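Tube-forming protein in Mycobacterial Envelpe, TiME (Mycolicibacterium smegmatis, PDB 7CU9) probably forms a tube across the mycobacterial outer envelope that may serve as a channel for protein secretion. Local coordinates at residues A98-R101 with V102-T106. Residues are numbered along the deposited sequence; the frame is centred on the assembly and turned at random.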
# COMPACT_ATOMS: atom_id res chain seq x y z
N ALA B 98 22.06 -3.63 -22.02
CA ALA B 98 21.13 -2.61 -21.48
C ALA B 98 21.02 -2.78 -19.96
O ALA B 98 21.09 -1.77 -19.23
CB ALA B 98 19.79 -2.70 -22.15
N TYR B 99 20.89 -4.02 -19.48
CA TYR B 99 20.88 -4.33 -18.03
C TYR B 99 22.14 -3.76 -17.38
O TYR B 99 22.06 -3.12 -16.32
CB TYR B 99 20.75 -5.84 -17.80
CG TYR B 99 20.80 -6.22 -16.34
CD1 TYR B 99 19.72 -5.96 -15.51
CD2 TYR B 99 21.93 -6.78 -15.79
CE1 TYR B 99 19.76 -6.27 -14.16
CE2 TYR B 99 21.99 -7.10 -14.45
CZ TYR B 99 20.90 -6.85 -13.63
OH TYR B 99 20.97 -7.17 -12.30
N HIS B 100 23.30 -3.95 -18.01
CA HIS B 100 24.60 -3.50 -17.46
C HIS B 100 24.74 -1.98 -17.55
O HIS B 100 25.47 -1.42 -16.71
CB HIS B 100 25.75 -4.31 -18.06
CG HIS B 100 25.91 -5.60 -17.33
ND1 HIS B 100 26.56 -5.67 -16.11
CD2 HIS B 100 25.44 -6.84 -17.59
CE1 HIS B 100 26.50 -6.90 -15.66
NE2 HIS B 100 25.82 -7.64 -16.55
N ARG B 101 24.05 -1.30 -18.46
CA ARG B 101 24.06 0.18 -18.45
C ARG B 101 23.33 0.69 -17.20
O ARG B 101 23.70 1.77 -16.71
CB ARG B 101 23.50 0.74 -19.77
CG ARG B 101 24.45 0.53 -20.93
CD ARG B 101 24.05 1.31 -22.16
NE ARG B 101 22.84 0.81 -22.80
CZ ARG B 101 22.79 -0.16 -23.71
NH1 ARG B 101 23.88 -0.79 -24.10
NH2 ARG B 101 21.62 -0.51 -24.22
N VAL B 102 22.36 -0.06 -16.67
CA VAL B 102 21.75 0.28 -15.35
C VAL B 102 22.76 -0.01 -14.24
O VAL B 102 23.09 0.92 -13.48
CB VAL B 102 20.43 -0.47 -15.09
CG1 VAL B 102 19.89 -0.16 -13.70
CG2 VAL B 102 19.38 -0.16 -16.15
N VAL B 103 23.22 -1.25 -14.13
CA VAL B 103 23.90 -1.74 -12.89
C VAL B 103 25.37 -1.32 -12.86
O VAL B 103 25.86 -1.06 -11.74
CB VAL B 103 23.72 -3.26 -12.70
CG1 VAL B 103 22.25 -3.63 -12.60
CG2 VAL B 103 24.41 -4.08 -13.77
N ASP B 104 26.06 -1.22 -13.99
CA ASP B 104 27.50 -0.85 -14.01
C ASP B 104 27.65 0.64 -13.65
O ASP B 104 28.63 0.98 -12.97
CB ASP B 104 28.17 -1.13 -15.35
CG ASP B 104 28.20 -2.60 -15.75
OD1 ASP B 104 27.78 -3.44 -14.94
OD2 ASP B 104 28.64 -2.88 -16.88
N ARG B 105 26.71 1.49 -14.08
CA ARG B 105 26.89 2.96 -14.05
C ARG B 105 26.39 3.54 -12.72
O ARG B 105 26.55 4.76 -12.52
CB ARG B 105 26.19 3.60 -15.25
CG ARG B 105 26.68 3.06 -16.58
CD ARG B 105 26.10 3.84 -17.74
NE ARG B 105 26.66 3.38 -19.00
CZ ARG B 105 26.31 3.84 -20.19
NH1 ARG B 105 25.38 4.77 -20.30
NH2 ARG B 105 26.89 3.35 -21.27
N THR B 106 25.83 2.71 -11.84
CA THR B 106 25.24 3.14 -10.55
C THR B 106 26.02 2.56 -9.36
O THR B 106 25.56 2.72 -8.22
CB THR B 106 23.75 2.77 -10.48
OG1 THR B 106 23.64 1.38 -10.75
CG2 THR B 106 22.92 3.58 -11.45
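His100 and Asp104, in the last turn of helix 92-103 and the residues that follow, form a His-carboxylate hydrogen bond in the PknH-like domain and illustrate how an i to i+4 pair can be joined twice, through side chains and through backbone. ND1 of His100 donates to OD1 of Asp104 over 2.8 Å in a nearly straight bond (175°). The carboxylate oxygen lies in the imidazole plane and is met on its syn side, but somewhat out of the carboxylate plane, the two groups being well turned against each other. In the backbone, Asp104 N donates to His100 O at 2.8 Å, so one turn of backbone and one side-chain bridge hold the same two residues. The bridge fixes the imidazole's rotation and would probably favour a proton on ND1.

The preceding pair, Tyr99 and Val103, makes the apolar counterpart. With its CG anti to the backbone N (chi1 177°), the phenol ring is brought to Val103 and receives CG1 over one face in a CH-pi contact, 4.0 Å from the methyl to the ring centroid. CG2 of the same valine lies obliquely to the imidazole, 3.6 Å from His100 ND1, next to the place where Tyr99 CD2 comes over the His100 ring face. On another side of the same turn, Arg101 and Arg105 run side by side: CD of Arg101 sits over a face of the Arg105 guanidinium, 3.6 Å from NH2. Their charged ends are drawn to separate partners, Arg105 NH1 to Glu56 in a salt bridge and Arg101 NH2 to Val57 O.

In the second shell the helix packs on the antiparallel sheet, where Tyr99 and Val103 touch Ala138 of strand 137-144 and the phenol OH bonds to Gly134 O. Farther along the chain, Thr106 OG1 reaches back to Val102 O at 2.8 Å, OG1 lying 24° off the plane of the Val102 carbonyl.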